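Local coordinates for hydrogen peroxide-inducible genes activator (Corynebacterium glutamicum, PDB 6G1D), which probably acts as a LysR-type transcription factor that senses hydrogen peroxide and switches on the genes of the peroxide response, at residues V104-T109 and V152-L157; K165-Y170 and L284-S289. The protein carries 1 engineered substitution. All blocks are in the same frame, centred on the assembly; numbering follows the deposited sequence.

Interaction 1. Residues V104-T109 and V152-L157. With SO4 (sulfate ion), chain M.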
loop_
_atom_site.group_PDB
_atom_site.type_symbol
_atom_site.label_atom_id
_atom_site.label_comp_id
_atom_site.label_asym_id
_atom_site.label_seq_id
_atom_site.Cartn_x
_atom_site.Cartn_y
_atom_site.Cartn_z
ATOM N N VAL B 104 -4.069 20.235 -12.643
ATOM C CA VAL B 104 -2.635 20.456 -12.729
ATOM C C VAL B 104 -1.943 19.530 -11.729
ATOM O O VAL B 104 -2.230 19.550 -10.545
ATOM C CB VAL B 104 -2.311 21.928 -12.404
ATOM C CG1 VAL B 104 -0.833 22.198 -12.531
ATOM C CG2 VAL B 104 -3.054 22.857 -13.371
ATOM N N GLY B 105 -1.055 18.690 -12.237
ATOM C CA GLY B 105 -0.200 17.853 -11.406
ATOM C C GLY B 105 1.045 18.668 -11.088
ATOM O O GLY B 105 1.562 19.368 -11.958
ATOM N N ILE B 106 1.514 18.598 -9.838
ATOM C CA ILE B 106 2.759 19.274 -9.474
ATOM C C ILE B 106 3.563 18.404 -8.526
ATOM O O ILE B 106 3.001 17.835 -7.604
ATOM C CB ILE B 106 2.517 20.621 -8.781
ATOM C CG1 ILE B 106 1.477 21.468 -9.521
ATOM C CG2 ILE B 106 3.825 21.386 -8.634
ATOM C CD1 ILE B 106 1.102 22.782 -8.822
ATOM N N ILE B 107 4.877 18.359 -8.750
ATOM C CA ILE B 107 5.793 17.639 -7.869
ATOM C C ILE B 107 5.853 18.267 -6.449
ATOM O O ILE B 107 5.708 19.497 -6.299
ATOM C CB ILE B 107 7.202 17.504 -8.479
ATOM C CG1 ILE B 107 7.857 18.864 -8.725
ATOM C CG2 ILE B 107 7.156 16.701 -9.780
ATOM C CD1 ILE B 107 9.305 18.764 -9.128
ATOM N N PRO B 108 6.020 17.430 -5.408
ATOM C CA PRO B 108 5.881 17.931 -4.037
ATOM C C PRO B 108 6.908 18.968 -3.579
ATOM O O PRO B 108 6.624 19.708 -2.639
ATOM C CB PRO B 108 6.029 16.676 -3.167
ATOM C CG PRO B 108 5.917 15.514 -4.062
ATOM C CD PRO B 108 6.124 15.953 -5.462
ATOM N N THR B 109 8.084 18.998 -4.205
ATOM C CA THR B 109 9.098 19.987 -3.874
ATOM C C THR B 109 8.985 21.277 -4.695
ATOM O O THR B 109 9.872 22.113 -4.604
ATOM C CB THR B 109 10.539 19.421 -4.006
ATOM O OG1 THR B 109 10.845 19.159 -5.377
ATOM C CG2 THR B 109 10.696 18.165 -3.149
ATOM N N VAL B 152 -2.097 18.710 -17.260
ATOM C CA VAL B 152 -0.705 19.138 -17.370
ATOM C C VAL B 152 0.024 18.746 -16.081
ATOM O O VAL B 152 -0.609 18.560 -15.048
ATOM C CB VAL B 152 -0.561 20.655 -17.596
ATOM C CG1 VAL B 152 -1.086 21.051 -18.932
ATOM C CG2 VAL B 152 -1.245 21.455 -16.510
ATOM N N ALA B 153 1.346 18.630 -16.162
ATOM C CA ALA B 153 2.149 18.348 -14.993
ATOM C C ALA B 153 3.353 19.281 -14.954
ATOM O O ALA B 153 4.068 19.421 -15.946
ATOM C CB ALA B 153 2.575 16.903 -15.005
ATOM N N MET B 154 3.613 19.809 -13.793
ATOM C CA MET B 154 4.746 20.636 -13.575
ATOM C C MET B 154 5.817 19.807 -12.877
ATOM O O MET B 154 5.633 19.406 -11.798
ATOM C CB MET B 154 4.336 21.831 -12.747
ATOM C CG MET B 154 5.421 22.834 -12.494
ATOM S SD MET B 154 4.885 24.236 -11.512
ATOM C CE MET B 154 6.407 24.731 -10.898
ATOM N N MET B 155 6.914 19.535 -13.535
ATOM C CA MET B 155 7.978 18.709 -12.994
ATOM C C MET B 155 9.312 19.175 -13.511
ATOM O O MET B 155 9.377 20.019 -14.413
ATOM C CB MET B 155 7.741 17.236 -13.406
ATOM C CG MET B 155 7.904 16.978 -14.885
ATOM S SD MET B 155 7.242 15.334 -15.334
ATOM C CE MET B 155 5.583 15.908 -15.615
ATOM N N ALA B 156 10.370 18.473 -13.109
ATOM C CA ALA B 156 11.697 18.701 -13.678
ATOM C C ALA B 156 11.821 18.066 -15.064
ATOM O O ALA B 156 11.225 17.018 -15.344
ATOM C CB ALA B 156 12.778 18.192 -12.757
ATOM N N LEU B 157 12.559 18.742 -15.938
ATOM C CA LEU B 157 12.823 18.265 -17.266
ATOM C C LEU B 157 14.244 17.733 -17.358
ATOM O O LEU B 157 15.112 18.194 -16.614
ATOM C CB LEU B 157 12.678 19.427 -18.250
ATOM C CG LEU B 157 11.317 20.085 -18.335
ATOM C CD1 LEU B 157 11.330 21.012 -19.559
ATOM C CD2 LEU B 157 10.185 19.087 -18.414
HETATM S S SO4 M . 10.011 15.849 -6.125
HETATM O O1 SO4 M . 9.463 17.419 -6.193
HETATM O O2 SO4 M . 9.704 14.817 -7.450
HETATM O O3 SO4 M . 11.641 16.075 -5.854
HETATM O O4 SO4 M . 9.243 15.238 -4.840
#
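Gly-105 is held by strand 152-156 through both its backbone N and its O: the N gives a nearly straight bond to Val-152 O (2.8 Å, 174° at the hydrogen), and the O takes Met-154 N at 2.8 Å. These are neighbouring parallel strands of the mixed sheet in the LysR substrate-binding domain, a fold of the periplasmic-binding-protein kind. The ladder ends weakly, Ile-107 N reaching Met-154 O at 3.3 Å. On one face Val-104 CG2 meets Val-152 CG2 at 3.9 Å in one of the two modelled conformers of Val-152, and Ile-106 CG2 lies against CB and SD of Met-154, whose extended chain touches Ile-114 of helix 111-125. Beyond the last bridge Ile-107 crosses Met-155 at about a right angle, its CG2 touching Met-155 CB at 3.7 Å. CG1 of Ile-107 stands between backbone N and carbonyl carbon (chi1 62°), near both the sulfate and Met-154 O. Helix 138-147 packs on both Ile-107 and Met-155, while strand 129-135 bonds to the other edge of strand 100-106. The sulfate, probably from the crystallisation liquor, is held by His-207 ND1 and by the backbone N atoms of Ser-208 and Leu-209. Within the segment its O1 accepts a hydrogen bond from Thr-109 N at 2.9 Å.

Interaction 2. Residues K165-Y170 and L284-S289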
loop_
_atom_site.group_PDB
_atom_site.type_symbol
_atom_site.label_atom_id
_atom_site.label_comp_id
_atom_site.label_asym_id
_atom_site.label_seq_id
_atom_site.Cartn_x
_atom_site.Cartn_y
_atom_site.Cartn_z
ATOM N N LYS B 165 4.701 16.544 -24.737
ATOM C CA LYS B 165 5.399 17.792 -25.065
ATOM C C LYS B 165 5.819 18.467 -23.760
ATOM O O LYS B 165 5.166 18.319 -22.744
ATOM C CB LYS B 165 4.528 18.755 -25.870
ATOM C CG LYS B 165 4.216 18.295 -27.293
ATOM C CD LYS B 165 3.847 19.433 -28.226
ATOM C CE LYS B 165 2.751 19.068 -29.244
ATOM N NZ LYS B 165 1.921 20.275 -29.545
ATOM N N GLU B 166 6.887 19.246 -23.830
ATOM C CA GLU B 166 7.464 19.927 -22.691
ATOM C C GLU B 166 7.583 21.415 -22.993
ATOM O O GLU B 166 8.122 21.785 -24.043
ATOM C CB GLU B 166 8.864 19.372 -22.443
ATOM C CG GLU B 166 8.883 17.884 -22.151
ATOM C CD GLU B 166 10.246 17.321 -21.879
ATOM O OE1 GLU B 166 11.258 17.952 -22.243
ATOM O OE2 GLU B 166 10.285 16.236 -21.286
ATOM N N ILE B 167 7.087 22.254 -22.088
ATOM C CA ILE B 167 7.295 23.695 -22.176
ATOM C C ILE B 167 8.292 24.061 -21.067
ATOM O O ILE B 167 7.939 23.934 -19.899
ATOM C CB ILE B 167 5.996 24.505 -21.970
ATOM C CG1 ILE B 167 4.913 24.076 -22.953
ATOM C CG2 ILE B 167 6.283 25.985 -22.211
ATOM C CD1 ILE B 167 3.540 24.650 -22.641
ATOM N N PRO B 168 9.519 24.480 -21.423
ATOM C CA PRO B 168 10.466 24.901 -20.388
ATOM C C PRO B 168 9.952 26.152 -19.681
ATOM O O PRO B 168 9.454 27.087 -20.358
ATOM C CB PRO B 168 11.746 25.262 -21.186
ATOM C CG PRO B 168 11.541 24.781 -22.573
ATOM C CD PRO B 168 10.088 24.609 -22.779
ATOM N N LEU B 169 10.021 26.169 -18.357
ATOM C CA LEU B 169 9.519 27.330 -17.590
ATOM C C LEU B 169 10.667 28.170 -17.067
ATOM O O LEU B 169 10.780 29.345 -17.407
ATOM C CB LEU B 169 8.607 26.887 -16.460
ATOM C CG LEU B 169 7.355 26.096 -16.894
ATOM C CD1 LEU B 169 6.590 25.634 -15.691
ATOM C CD2 LEU B 169 6.475 26.981 -17.765
ATOM N N TYR B 170 11.522 27.563 -16.254
ATOM C CA TYR B 170 12.650 28.269 -15.642
ATOM C C TYR B 170 13.676 27.286 -15.064
ATOM O O TYR B 170 13.356 26.118 -14.843
ATOM C CB TYR B 170 12.141 29.192 -14.533
ATOM C CG TYR B 170 11.227 28.505 -13.537
ATOM C CD1 TYR B 170 11.723 27.799 -12.455
ATOM C CD2 TYR B 170 9.845 28.561 -13.686
ATOM C CE1 TYR B 170 10.891 27.177 -11.558
ATOM C CE2 TYR B 170 9.003 27.924 -12.785
ATOM C CZ TYR B 170 9.528 27.248 -11.723
ATOM O OH TYR B 170 8.672 26.645 -10.854
ATOM N N LEU B 284 6.550 22.424 -17.984
ATOM C CA LEU B 284 5.160 22.032 -18.017
ATOM C C LEU B 284 5.040 20.906 -19.046
ATOM O O LEU B 284 5.462 21.066 -20.186
ATOM C CB LEU B 284 4.292 23.243 -18.393
ATOM C CG LEU B 284 2.820 23.056 -18.145
ATOM C CD1 LEU B 284 2.520 22.766 -16.676
ATOM C CD2 LEU B 284 2.044 24.303 -18.584
ATOM N N VAL B 285 4.517 19.774 -18.625
ATOM C CA VAL B 285 4.461 18.586 -19.473
ATOM C C VAL B 285 2.997 18.287 -19.777
ATOM O O VAL B 285 2.155 18.342 -18.867
ATOM C CB VAL B 285 5.153 17.377 -18.776
ATOM C CG1 VAL B 285 5.139 16.147 -19.671
ATOM C CG2 VAL B 285 6.581 17.709 -18.440
ATOM N N TYR B 286 2.707 17.967 -21.044
ATOM C CA TYR B 286 1.371 17.531 -21.455
ATOM C C TYR B 286 1.377 16.552 -22.639
ATOM O O TYR B 286 2.388 16.387 -23.305
ATOM C CB TYR B 286 0.529 18.745 -21.791
ATOM C CG TYR B 286 0.976 19.533 -23.011
ATOM C CD1 TYR B 286 1.836 20.606 -22.894
ATOM C CD2 TYR B 286 0.479 19.243 -24.269
ATOM C CE1 TYR B 286 2.247 21.332 -23.997
ATOM C CE2 TYR B 286 0.842 19.982 -25.378
ATOM C CZ TYR B 286 1.726 21.023 -25.241
ATOM O OH TYR B 286 2.093 21.719 -26.368
ATOM N N ARG B 287 0.239 15.906 -22.888
ATOM C CA ARG B 287 0.124 14.899 -23.973
ATOM C C ARG B 287 0.268 15.574 -25.326
ATOM O O ARG B 287 -0.428 16.548 -25.591
ATOM C CB ARG B 287 -1.224 14.209 -23.949
ATOM C CG ARG B 287 -1.467 13.332 -22.737
ATOM C CD ARG B 287 -2.868 12.707 -22.797
ATOM N NE ARG B 287 -3.952 13.677 -22.697
ATOM C CZ ARG B 287 -4.340 14.309 -21.577
ATOM N NH1 ARG B 287 -3.750 14.046 -20.391
ATOM N NH2 ARG B 287 -5.342 15.190 -21.632
ATOM N N SER B 288 1.169 15.085 -26.180
ATOM C CA SER B 288 1.385 15.703 -27.494
ATOM C C SER B 288 0.160 15.594 -28.422
ATOM O O SER B 288 0.034 16.355 -29.375
ATOM C CB SER B 288 2.647 15.121 -28.160
ATOM O OG SER B 288 2.524 13.717 -28.312
ATOM N N SER B 289 -0.753 14.673 -28.119
ATOM C CA SER B 289 -2.030 14.597 -28.814
ATOM C C SER B 289 -3.004 15.730 -28.431
ATOM O O SER B 289 -3.990 15.921 -29.103
ATOM C CB SER B 289 -2.706 13.256 -28.507
ATOM O OG SER B 289 -2.913 13.125 -27.101
#
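Tyr-286 CG sits between its own backbone N and carbonyl carbon (chi1 66°), and Lys-165 CG lies anti to its carbonyl carbon (chi1 -69°). The two side chains cross obliquely on one face of the sheet. Lys-165 CB rides over the ring of Tyr-286 in a CH-pi contact, 3.9 Å from the centroid and displaced toward the rim, nearest CZ. Further out, Lys-165 CD comes within 3.4 Å of Tyr-286 OH, and NZ makes a weak hydrogen bond to the same hydroxyl. Lys-165 CG meanwhile packs on Ser-288 CB, at 3.6 Å in one of the two modelled conformers of the serine, so the aliphatic chain has the tyrosine and the turn after the strand as neighbours. Ile-167 comes to the ring's edge instead: CG1 lies in its plane and CD1 touches CE1 of Tyr-286 at 3.8 Å.

The backbones beneath form an antiparallel ladder in the mixed sheet of the substrate-binding domain. Lys-165 with Tyr-286 and Ile-167 with Leu-284 are hydrogen-bonded pairs, and Glu-166 with Val-285 between them is a non-hydrogen-bonded one. Lys-165 N bonds to Tyr-286 O (2.7 Å) and Ile-167 N to Leu-284 O. At the far end Leu-169 and Tyr-170 both face Ile-282 in a classic beta bulge, and Leu-169 CD1 reaches Leu-284 CB at 4.3 Å. Helix 293-316 covers the face of Ile-167 and Tyr-286, with Phe-296 set edge-to-face against the tyrosine ring. On the other face Glu-166 and Val-285 both touch Leu-157, and the carboxylate oxygen OE2 of Glu-166 is hydrogen-bonded to Ser-159 OG.

How the interactions relate
Both interactions belong to one mixed sheet of the substrate-binding domain, their centres about 10 Å apart. Both segments of interaction 1 precede those of interaction 2 in the sequence, and strand 164-179 is the next strand after 152-156. In the sheet, however, strand 267-287 lies between those two, so the strands run in the order 100-106, 152-156, 267-287, 164-179. The seam between the interactions carries a probable hydrogen bond from Val-285 N to Ala-153 O (2.7 Å), and Met-155 CE packs on Val-285 CG2. The parallel pairing of interaction 1 thus passes directly into the antiparallel pairing of interaction 2, joining a late segment of the chain to the earlier strands in one continuous sheet.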